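Local coordinates for alpha-fucosidase (Bifidobacterium bifidum, PDB 2EAE), which probably releases alpha-1,2-linked L-fucose from glycans by hydrolysis, this chain being the catalytic family 95 portion of a longer protein, at residues A[14-19]-A[160-165]; A[20-25]-A[154-159]; A[563-568]-A[575-580]. The protein carries 1 engineered substitution. One frame throughout, in Å; residues are numbered along the deposited sequence.

Interaction 1. Residues A[14-19]-A[160-165]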
loop_
_atom_site.group_PDB
_atom_site.type_symbol
_atom_site.label_atom_id
_atom_site.label_comp_id
_atom_site.label_asym_id
_atom_site.label_seq_id
_atom_site.Cartn_x
_atom_site.Cartn_y
_atom_site.Cartn_z
ATOM N N SER A 14 11.031 -21.835 17.992
ATOM C CA SER A 14 10.422 -21.346 19.240
ATOM C C SER A 14 10.362 -19.803 19.343
ATOM O O SER A 14 9.456 -19.239 19.975
ATOM C CB SER A 14 11.122 -21.972 20.463
ATOM O OG SER A 14 12.164 -21.136 20.953
ATOM N N LYS A 15 11.304 -19.123 18.695
ATOM C CA LYS A 15 11.355 -17.668 18.771
ATOM C C LYS A 15 10.708 -16.983 17.539
ATOM O O LYS A 15 10.732 -15.750 17.430
ATOM C CB LYS A 15 12.783 -17.188 18.986
ATOM C CG LYS A 15 13.391 -17.636 20.314
ATOM C CD LYS A 15 14.925 -17.607 20.253
ATOM C CE LYS A 15 15.540 -18.627 21.225
ATOM N NZ LYS A 15 17.034 -18.668 21.164
ATOM N N ASP A 16 10.125 -17.775 16.635
ATOM C CA ASP A 16 9.503 -17.237 15.428
ATOM C C ASP A 16 8.105 -16.674 15.712
ATOM O O ASP A 16 7.433 -17.099 16.660
ATOM C CB ASP A 16 9.401 -18.312 14.357
ATOM C CG ASP A 16 10.770 -18.717 13.782
ATOM O OD1 ASP A 16 11.784 -18.079 14.136
ATOM O OD2 ASP A 16 10.807 -19.663 12.964
ATOM N N ASP A 17 7.649 -15.744 14.868
ATOM C CA ASP A 17 6.279 -15.187 14.989
ATOM C C ASP A 17 5.326 -16.046 14.173
ATOM O O ASP A 17 5.516 -16.197 12.984
ATOM C CB ASP A 17 6.245 -13.753 14.458
ATOM C CG ASP A 17 7.260 -12.844 15.141
ATOM O OD1 ASP A 17 7.333 -12.864 16.383
ATOM O OD2 ASP A 17 7.955 -12.069 14.427
ATOM N N TRP A 18 4.309 -16.618 14.823
ATOM C CA TRP A 18 3.316 -17.460 14.165
ATOM C C TRP A 18 1.914 -16.896 14.253
ATOM O O TRP A 18 1.545 -16.335 15.287
ATOM C CB TRP A 18 3.249 -18.796 14.891
ATOM C CG TRP A 18 4.357 -19.789 14.568
ATOM C CD1 TRP A 18 5.568 -19.556 13.942
ATOM C CD2 TRP A 18 4.337 -21.172 14.911
ATOM N NE1 TRP A 18 6.281 -20.734 13.855
ATOM C CE2 TRP A 18 5.550 -21.740 14.445
ATOM C CE3 TRP A 18 3.404 -21.991 15.581
ATOM C CZ2 TRP A 18 5.860 -23.101 14.630
ATOM C CZ3 TRP A 18 3.698 -23.348 15.750
ATOM C CH2 TRP A 18 4.916 -23.887 15.271
ATOM N N LEU A 19 1.149 -17.064 13.180
ATOM C CA LEU A 19 -0.329 -17.080 13.264
ATOM C C LEU A 19 -0.661 -18.553 13.194
ATOM O O LEU A 19 -0.128 -19.260 12.346
ATOM C CB LEU A 19 -1.010 -16.368 12.082
ATOM C CG LEU A 19 -0.566 -14.990 11.575
ATOM C CD1 LEU A 19 -1.672 -14.504 10.640
ATOM C CD2 LEU A 19 -0.272 -13.981 12.718
ATOM N N ASN A 160 4.239 -19.067 9.526
ATOM C CA ASN A 160 5.475 -18.615 10.148
ATOM C C ASN A 160 5.964 -17.357 9.417
ATOM O O ASN A 160 6.528 -17.428 8.331
ATOM C CB ASN A 160 6.542 -19.736 10.145
ATOM C CG ASN A 160 7.781 -19.363 10.945
ATOM O OD1 ASN A 160 8.115 -18.189 11.076
ATOM N ND2 ASN A 160 8.461 -20.372 11.510
ATOM N N LEU A 161 5.708 -16.203 10.029
ATOM C CA LEU A 161 5.984 -14.921 9.395
ATOM C C LEU A 161 7.480 -14.731 9.299
ATOM O O LEU A 161 7.952 -14.054 8.397
ATOM C CB LEU A 161 5.409 -13.783 10.241
ATOM C CG LEU A 161 3.913 -13.814 10.594
ATOM C CD1 LEU A 161 3.553 -12.480 11.281
ATOM C CD2 LEU A 161 3.114 -14.046 9.336
ATOM N N SER A 162 8.202 -15.335 10.242
ATOM C CA SER A 162 9.636 -15.131 10.405
ATOM C C SER A 162 10.383 -15.890 9.319
ATOM O O SER A 162 11.395 -15.412 8.799
ATOM C CB SER A 162 10.115 -15.623 11.784
ATOM O OG SER A 162 9.558 -14.908 12.884
ATOM N N LYS A 163 9.881 -17.066 8.961
ATOM C CA LYS A 163 10.513 -17.861 7.902
ATOM C C LYS A 163 9.786 -17.770 6.556
ATOM O O LYS A 163 10.212 -18.339 5.572
ATOM C CB LYS A 163 10.648 -19.327 8.350
ATOM C CG LYS A 163 11.661 -19.554 9.442
ATOM C CD LYS A 163 12.017 -21.055 9.502
ATOM C CE LYS A 163 12.864 -21.409 10.719
ATOM N NZ LYS A 163 13.591 -20.231 11.263
ATOM N N GLY A 164 8.664 -17.057 6.509
ATOM C CA GLY A 164 7.914 -16.925 5.261
ATOM C C GLY A 164 7.346 -18.221 4.717
ATOM O O GLY A 164 7.484 -18.517 3.539
ATOM N N LYS A 165 6.728 -19.021 5.588
ATOM C CA LYS A 165 6.165 -20.285 5.166
ATOM C C LYS A 165 4.932 -20.670 5.977
ATOM O O LYS A 165 4.774 -20.272 7.142
ATOM C CB LYS A 165 7.224 -21.402 5.241
ATOM C CG LYS A 165 7.609 -21.808 6.647
ATOM C CD LYS A 165 8.965 -22.557 6.665
ATOM C CE LYS A 165 9.144 -23.349 7.978
ATOM N NZ LYS A 165 8.514 -24.698 7.864
#

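Interaction 2. Residues A[20-25]-A[154-159]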
loop_
_atom_site.group_PDB
_atom_site.type_symbol
_atom_site.label_atom_id
_atom_site.label_comp_id
_atom_site.label_asym_id
_atom_site.label_seq_id
_atom_site.Cartn_x
_atom_site.Cartn_y
_atom_site.Cartn_z
ATOM N N TRP A 20 -1.498 -19.040 14.095
ATOM C CA TRP A 20 -1.678 -20.502 14.181
ATOM C C TRP A 20 -3.082 -20.852 14.651
ATOM O O TRP A 20 -3.729 -20.068 15.370
ATOM C CB TRP A 20 -0.594 -21.159 15.077
ATOM C CG TRP A 20 -0.564 -20.754 16.519
ATOM C CD1 TRP A 20 -0.054 -19.596 17.056
ATOM C CD2 TRP A 20 -1.021 -21.532 17.622
ATOM N NE1 TRP A 20 -0.157 -19.617 18.429
ATOM C CE2 TRP A 20 -0.768 -20.781 18.806
ATOM C CE3 TRP A 20 -1.657 -22.770 17.725
ATOM C CZ2 TRP A 20 -1.111 -21.243 20.078
ATOM C CZ3 TRP A 20 -1.993 -23.232 18.992
ATOM C CH2 TRP A 20 -1.721 -22.453 20.161
ATOM N N TYR A 21 -3.564 -21.996 14.157
ATOM C CA TYR A 21 -4.950 -22.419 14.276
ATOM C C TYR A 21 -4.963 -23.910 14.590
ATOM O O TYR A 21 -4.075 -24.647 14.127
ATOM C CB TYR A 21 -5.731 -22.107 12.982
ATOM C CG TYR A 21 -5.580 -20.646 12.625
ATOM C CD1 TYR A 21 -6.498 -19.710 13.076
ATOM C CD2 TYR A 21 -4.460 -20.191 11.913
ATOM C CE1 TYR A 21 -6.334 -18.348 12.787
ATOM C CE2 TYR A 21 -4.283 -18.838 11.631
ATOM C CZ TYR A 21 -5.223 -17.926 12.076
ATOM O OH TYR A 21 -5.036 -16.586 11.819
ATOM N N LYS A 22 -5.957 -24.319 15.387
ATOM C CA LYS A 22 -6.126 -25.706 15.827
ATOM C C LYS A 22 -7.091 -26.510 14.943
ATOM O O LYS A 22 -7.531 -27.604 15.322
ATOM C CB LYS A 22 -6.619 -25.752 17.297
ATOM C CG LYS A 22 -5.640 -25.224 18.390
ATOM C CD LYS A 22 -4.190 -25.642 18.148
ATOM C CE LYS A 22 -3.992 -27.173 18.074
ATOM N NZ LYS A 22 -2.560 -27.542 18.053
ATOM N N GLN A 23 -7.452 -25.955 13.793
ATOM C CA GLN A 23 -8.419 -26.558 12.880
ATOM C C GLN A 23 -8.250 -25.995 11.458
ATOM O O GLN A 23 -7.704 -24.903 11.296
ATOM C CB GLN A 23 -9.862 -26.376 13.377
ATOM C CG GLN A 23 -10.441 -24.958 13.317
ATOM C CD GLN A 23 -9.822 -24.015 14.353
ATOM O OE1 GLN A 23 -9.689 -24.350 15.543
ATOM N NE2 GLN A 23 -9.438 -22.831 13.900
ATOM N N PRO A 24 -8.660 -26.768 10.417
ATOM C CA PRO A 24 -8.613 -26.317 9.017
ATOM C C PRO A 24 -9.411 -25.046 8.744
ATOM O O PRO A 24 -10.283 -24.660 9.537
ATOM C CB PRO A 24 -9.240 -27.483 8.221
ATOM C CG PRO A 24 -9.280 -28.645 9.153
ATOM C CD PRO A 24 -9.133 -28.165 10.560
ATOM N N ALA A 25 -9.126 -24.406 7.613
ATOM C CA ALA A 25 -9.883 -23.223 7.193
ATOM C C ALA A 25 -11.403 -23.473 7.243
ATOM O O ALA A 25 -12.159 -22.647 7.778
ATOM C CB ALA A 25 -9.462 -22.770 5.797
ATOM N N GLU A 154 -3.729 -34.065 16.958
ATOM C CA GLU A 154 -2.503 -33.258 16.947
ATOM C C GLU A 154 -2.447 -32.350 15.704
ATOM O O GLU A 154 -1.379 -32.147 15.095
ATOM C CB GLU A 154 -1.260 -34.152 17.083
ATOM C CG GLU A 154 -1.335 -35.125 18.276
ATOM C CD GLU A 154 -0.274 -36.218 18.220
ATOM O OE1 GLU A 154 0.927 -35.875 18.126
ATOM O OE2 GLU A 154 -0.634 -37.426 18.265
ATOM N N TYR A 155 -3.618 -31.822 15.340
ATOM C CA TYR A 155 -3.750 -30.959 14.170
ATOM C C TYR A 155 -3.275 -29.537 14.491
ATOM O O TYR A 155 -3.681 -28.956 15.500
ATOM C CB TYR A 155 -5.208 -30.903 13.654
ATOM C CG TYR A 155 -5.340 -29.978 12.461
ATOM C CD1 TYR A 155 -5.465 -30.483 11.164
ATOM C CD2 TYR A 155 -5.297 -28.582 12.624
ATOM C CE1 TYR A 155 -5.542 -29.625 10.055
ATOM C CE2 TYR A 155 -5.355 -27.723 11.526
ATOM C CZ TYR A 155 -5.491 -28.243 10.253
ATOM O OH TYR A 155 -5.559 -27.394 9.177
ATOM N N ARG A 156 -2.461 -28.976 13.598
ATOM C CA ARG A 156 -2.135 -27.556 13.634
ATOM C C ARG A 156 -1.858 -27.035 12.205
ATOM O O ARG A 156 -1.267 -27.745 11.366
ATOM C CB ARG A 156 -0.961 -27.291 14.575
ATOM C CG ARG A 156 -0.581 -25.823 14.730
ATOM C CD ARG A 156 0.698 -25.649 15.509
ATOM N NE ARG A 156 1.892 -25.840 14.677
ATOM C CZ ARG A 156 2.816 -26.777 14.891
ATOM N NH1 ARG A 156 2.693 -27.617 15.906
ATOM N NH2 ARG A 156 3.873 -26.876 14.092
ATOM N N ARG A 157 -2.340 -25.824 11.922
ATOM C CA ARG A 157 -1.877 -25.067 10.754
ATOM C C ARG A 157 -1.310 -23.726 11.207
ATOM O O ARG A 157 -1.768 -23.159 12.193
ATOM C CB ARG A 157 -2.976 -24.878 9.702
ATOM C CG ARG A 157 -4.100 -23.919 10.109
ATOM C CD ARG A 157 -5.234 -24.013 9.146
ATOM N NE ARG A 157 -6.373 -23.185 9.533
ATOM C CZ ARG A 157 -6.658 -21.998 9.001
ATOM N NH1 ARG A 157 -5.855 -21.488 8.076
ATOM N NH2 ARG A 157 -7.740 -21.322 9.405
ATOM N N ASP A 158 -0.272 -23.239 10.527
ATOM C CA ASP A 158 0.330 -21.981 10.947
ATOM C C ASP A 158 0.882 -21.235 9.765
ATOM O O ASP A 158 1.028 -21.795 8.672
ATOM C CB ASP A 158 1.395 -22.152 12.036
ATOM C CG ASP A 158 2.630 -22.863 11.548
ATOM O OD1 ASP A 158 3.298 -22.334 10.624
ATOM O OD2 ASP A 158 2.954 -23.935 12.117
ATOM N N LEU A 159 1.118 -19.954 9.995
ATOM C CA LEU A 159 1.868 -19.138 9.084
ATOM C C LEU A 159 3.045 -18.608 9.888
ATOM O O LEU A 159 2.863 -17.831 10.844
ATOM C CB LEU A 159 0.996 -18.002 8.491
ATOM C CG LEU A 159 1.686 -17.132 7.434
ATOM C CD1 LEU A 159 2.061 -17.957 6.176
ATOM C CD2 LEU A 159 0.768 -15.989 7.057
#

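Interaction 3. Residues A[563-568]-A[575-580]. With GAL (beta-D-galactopyranose), chain B; FUL (beta-L-fucopyranose), chain D.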
loop_
_atom_site.group_PDB
_atom_site.type_symbol
_atom_site.label_atom_id
_atom_site.label_comp_id
_atom_site.label_asym_id
_atom_site.label_seq_id
_atom_site.Cartn_x
_atom_site.Cartn_y
_atom_site.Cartn_z
ATOM N N TYR A 563 -13.638 17.245 -7.077
ATOM C CA TYR A 563 -14.477 16.347 -6.295
ATOM C C TYR A 563 -13.638 15.902 -5.120
ATOM O O TYR A 563 -12.455 15.540 -5.304
ATOM C CB TYR A 563 -14.903 15.100 -7.126
ATOM C CG TYR A 563 -15.861 14.238 -6.346
ATOM C CD1 TYR A 563 -17.083 14.758 -5.914
ATOM C CD2 TYR A 563 -15.533 12.926 -5.985
ATOM C CE1 TYR A 563 -17.953 13.989 -5.183
ATOM C CE2 TYR A 563 -16.415 12.138 -5.240
ATOM C CZ TYR A 563 -17.619 12.681 -4.841
ATOM O OH TYR A 563 -18.500 11.924 -4.078
ATOM N N SER A 564 -14.223 15.924 -3.922
ATOM C CA SER A 564 -13.485 15.483 -2.735
ATOM C C SER A 564 -13.804 14.015 -2.461
ATOM O O SER A 564 -14.959 13.667 -2.177
ATOM C CB SER A 564 -13.818 16.387 -1.527
ATOM O OG SER A 564 -13.003 16.075 -0.400
ATOM N N PRO A 565 -12.781 13.115 -2.564
ATOM C CA PRO A 565 -13.130 11.706 -2.365
ATOM C C PRO A 565 -13.750 11.467 -0.979
ATOM O O PRO A 565 -13.129 11.863 0.037
ATOM C CB PRO A 565 -11.755 10.972 -2.446
ATOM C CG PRO A 565 -10.836 11.926 -3.209
ATOM C CD PRO A 565 -11.342 13.333 -2.799
ATOM N N GLU A 566 -14.938 10.866 -0.860
ATOM C CA GLU A 566 -15.885 10.610 -1.920
ATOM C C GLU A 566 -17.226 11.067 -1.352
ATOM O O GLU A 566 -18.137 10.261 -1.169
ATOM C CB GLU A 566 -15.912 9.117 -2.307
ATOM C CG GLU A 566 -14.648 8.643 -3.034
ATOM C CD GLU A 566 -14.748 7.227 -3.638
ATOM O OE1 GLU A 566 -15.811 6.574 -3.532
ATOM O OE2 GLU A 566 -13.767 6.767 -4.261
ATOM N N GLN A 567 -17.329 12.363 -1.083
ATOM C CA GLN A 567 -18.614 12.912 -0.597
ATOM C C GLN A 567 -18.758 14.342 -1.102
ATOM O O GLN A 567 -17.802 14.940 -1.639
ATOM C CB GLN A 567 -18.696 12.814 0.928
ATOM C CG GLN A 567 -17.812 13.799 1.723
ATOM C CD GLN A 567 -18.140 13.905 3.225
ATOM O OE1 GLN A 567 -19.141 13.379 3.706
ATOM N NE2 GLN A 567 -17.291 14.616 3.963
ATOM N N GLY A 568 -19.952 14.899 -0.925
ATOM C CA GLY A 568 -20.121 16.319 -1.153
ATOM C C GLY A 568 -20.489 16.667 -2.570
ATOM O O GLY A 568 -20.802 15.762 -3.379
ATOM N N ASN A 575 -10.777 22.415 -3.978
ATOM C CA ASN A 575 -11.177 21.925 -2.652
ATOM C C ASN A 575 -9.884 21.703 -1.874
ATOM O O ASN A 575 -8.791 21.849 -2.441
ATOM C CB ASN A 575 -12.090 20.649 -2.695
ATOM C CG ASN A 575 -11.427 19.441 -3.375
ATOM O OD1 ASN A 575 -10.222 19.349 -3.416
ATOM N ND2 ASN A 575 -12.237 18.521 -3.920
ATOM N N THR A 576 -10.017 21.351 -0.591
ATOM C CA THR A 576 -8.870 21.242 0.302
ATOM C C THR A 576 -7.982 20.046 -0.085
ATOM O O THR A 576 -6.744 20.135 0.029
ATOM C CB THR A 576 -9.340 21.137 1.713
ATOM O OG1 THR A 576 -10.119 22.315 1.983
ATOM C CG2 THR A 576 -8.139 21.120 2.691
ATOM N N TYR A 577 -8.630 18.975 -0.539
ATOM C CA TYR A 577 -7.955 17.755 -1.037
ATOM C C TYR A 577 -6.935 18.133 -2.101
ATOM O O TYR A 577 -5.724 17.961 -1.904
ATOM C CB TYR A 577 -9.007 16.804 -1.590
ATOM C CG TYR A 577 -8.521 15.623 -2.386
ATOM C CD1 TYR A 577 -7.833 14.576 -1.772
ATOM C CD2 TYR A 577 -8.807 15.521 -3.748
ATOM C CE1 TYR A 577 -7.433 13.423 -2.523
ATOM C CE2 TYR A 577 -8.421 14.383 -4.519
ATOM C CZ TYR A 577 -7.720 13.352 -3.878
ATOM O OH TYR A 577 -7.331 12.245 -4.607
ATOM N N GLU A 578 -7.413 18.679 -3.219
ATOM C CA GLU A 578 -6.522 18.972 -4.361
ATOM C C GLU A 578 -5.487 20.025 -3.971
ATOM O O GLU A 578 -4.333 19.899 -4.328
ATOM C CB GLU A 578 -7.323 19.479 -5.566
ATOM C CG GLU A 578 -8.262 18.455 -6.192
ATOM C CD GLU A 578 -7.719 17.787 -7.482
ATOM O OE1 GLU A 578 -6.820 18.370 -8.191
ATOM O OE2 GLU A 578 -8.242 16.686 -7.801
ATOM N N SER A 579 -5.900 21.078 -3.256
ATOM C CA SER A 579 -4.946 22.163 -2.926
ATOM C C SER A 579 -3.817 21.748 -1.961
ATOM O O SER A 579 -2.677 22.184 -2.106
ATOM C CB SER A 579 -5.691 23.387 -2.399
ATOM O OG SER A 579 -6.449 23.938 -3.484
ATOM N N SER A 580 -4.173 20.916 -0.987
ATOM C CA SER A 580 -3.245 20.341 -0.024
ATOM C C SER A 580 -2.220 19.443 -0.739
ATOM O O SER A 580 -0.994 19.479 -0.447
ATOM C CB SER A 580 -4.050 19.525 1.023
ATOM O OG SER A 580 -4.710 20.421 1.918
HETATM C C1 GAL B . -17.251 2.867 -5.101
HETATM C C2 GAL B . -15.827 3.359 -4.793
HETATM C C3 GAL B . -15.314 4.278 -5.914
HETATM C C4 GAL B . -15.449 3.539 -7.258
HETATM C C5 GAL B . -16.907 3.099 -7.459
HETATM C C6 GAL B . -17.021 2.253 -8.709
HETATM O O2 GAL B . -15.738 3.963 -3.524
HETATM O O3 GAL B . -13.960 4.547 -5.647
HETATM O O4 GAL B . -14.615 2.405 -7.249
HETATM O O5 GAL B . -17.286 2.275 -6.373
HETATM O O6 GAL B . -18.401 2.086 -9.005
HETATM C C1 FUL D . -12.757 4.073 -2.426
HETATM C C2 FUL D . -13.437 4.002 -1.041
HETATM O O2 FUL D . -14.423 5.054 -0.937
HETATM C C3 FUL D . -14.091 2.638 -0.721
HETATM O O3 FUL D . -14.325 2.544 0.702
HETATM C C4 FUL D . -13.194 1.474 -1.147
HETATM O O4 FUL D . -12.037 1.562 -0.308
HETATM C C5 FUL D . -12.786 1.636 -2.612
HETATM C C6 FUL D . -11.835 0.543 -3.099
HETATM O O5 FUL D . -12.094 2.866 -2.781
HETATM O O1 FUL D . -11.723 5.075 -2.481
HETATM O O HOH W 1 -10.657 16.590 -7.581
HETATM O O HOH W 2 -11.485 18.542 -0.052
#

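Interaction 1. Residues A[14-19]-A[160-165]
With chi1 of Asn-160 at -173°, its amide swings out from the strand to meet Asp-16, whose chi1 of -69° places the carboxylate beside its own backbone N. Asn-160 ND2 donates to Asp-16 OD2 over 2.8 Å, almost straight at 174°. The acceptor lies in the amide plane, but the donor comes in on the anti side of OD2, somewhat out of the carboxylate plane. Lys-163, bent at its last torsion, adds a weak salt bridge from NZ to the same oxygen, Asp-16 OD2, at 3.3 Å. Asn-160 OD1 accepts from Lys-163 N at 3.0 Å in an Asx motif, the donor standing above the carbonyl plane; together the two bonds limit the amide's rotation. Trp-18 NE1 lies 3.2 Å from Asn-160 ND2, a packing contact between two donors. On the other side of the strand, Ser-162 OG accepts from Asp-17 N at 2.9 Å, and Leu-161 N binds Asp-17 O at 3.0 Å. Trp-18 and Asn-160 form an antiparallel non-hydrogen-bonded pair, and Gly-164 and Lys-165 face Asn-160 in a G1 beta bulge where strand 155-160 turns into 165-171. The Asp-17 carboxylate takes a hydrogen bond from Tyr-330 of helix 315-330 and a salt bridge from Lys-376 of helix 364-385. Leu-19 packs on helix 364-385, while Leu-161 reaches both helices.

Interaction 2. Residues A[20-25]-A[154-159]
Arg-157 runs its extended chain past Tyr-21 to the backbone beyond it, and its guanidinium is sandwiched there. One face lies on the Tyr-21 ring, centres 4.5 Å apart and planes at 21°, an offset stack with an off-centre cation-pi component; the opposite face meets Ala-25 N. At the guanidinium edge, Arg-157 NE donates to Gln-23 O at 2.8 Å, in the carbonyl plane. NH2 of Arg-157 continues to Thr-28 and Thr-49, so the flat group is held against rotation. Tyr-21 and Arg-157 are also a hydrogen-bonded antiparallel pair: Tyr-21 N to Arg-157 O is 2.9 Å, Arg-157 N to Tyr-21 O 3.0 Å. Tyr-155, with chi1 at 179°, turns one ring face to Pro-24, whose CD sits 3.9 Å from the Tyr-155 ring centroid in a CH-pi contact; the phenol OH binds Gly-64 O. A weak bond from Lys-22 NZ to Tyr-155 O lies on the solvent-exposed side. Strand 18-21 edges the nine-stranded sheet, next to 155-160, while Leu-51 of strand 51-54, in the second sheet, packs on Tyr-21 and Arg-157, consistent with the beta-sandwich expected of a family 65 N-terminal domain.

Interaction 3. Residues A[563-568]-A[575-580]
Pro-565 and Tyr-577 supply the apolar part of this contact. Tyr-577 has CG anti to the backbone N (chi1 168°), which turns its ring face to the proline; Pro-565 CD sits centrally over it, 3.4 Å from the Tyr-577 centroid and 10° off the normal, a CH-pi contact. Pro-565 CG reaches Tyr-577 CZ at 3.5 Å. The phenol OH goes on to Ser-503.

Polar contacts are indirect. Asn-575 is the N-cap of helix 576-596: its OD1 accepts from Glu-578 N at 2.9 Å, nearly straight at 178°. The other end of that amide, Asn-575 ND2, packs against the Tyr-563 carbonyl carbon C at 3.2 Å without bonding to the strand. Two waters make the bridges. One donates to Ser-564 OG at 2.9 Å and accepts from Tyr-577 N, also at 2.9 Å; Ser-564 OG has Glu-651 as a further partner. The second joins Tyr-563 N to the carboxylate of Glu-578, though its approach to that acid is doubtfully short.

Beyond a cis peptide after Pro-565, Glu-566 meets the sugars. Its OE1 is 2.6 Å from galactose O2 and its OE2 2.6 Å from galactose O3, hydrogen bonds whose protons are not settled. Asn-421 also binds OE2, which comes near O1 of the beta-fucose as well.

No direct hydrogen bond crosses between strand and helix start: a proline CH-pi contact and two bridging waters do the joining, while the cis peptide adjoins Glu-566, whose carboxylate reaches the pocket that holds both product sugars.

In the fold
Interactions 1 and 2 are successive parts of one strand pairing: strand 18-21 runs antiparallel to 155-160, and Leu-19 O probably bonds Leu-159 N where they meet. Their chemistry shifts along the strands. Interaction 1, partly buried, is a polar network at the turn facing the helices of the catalytic region; interaction 2, more buried, relies on an arginine stacked on a tyrosine, with the second sheet packed against them and an exposed lysine at its edge. Interaction 3 lies across the chain's centre, its nearest atoms about 29 Å from either, in the family 95 catalytic domain. All its touching residues are buried, no strand pairing joins its two segments, and it alone meets bound sugar.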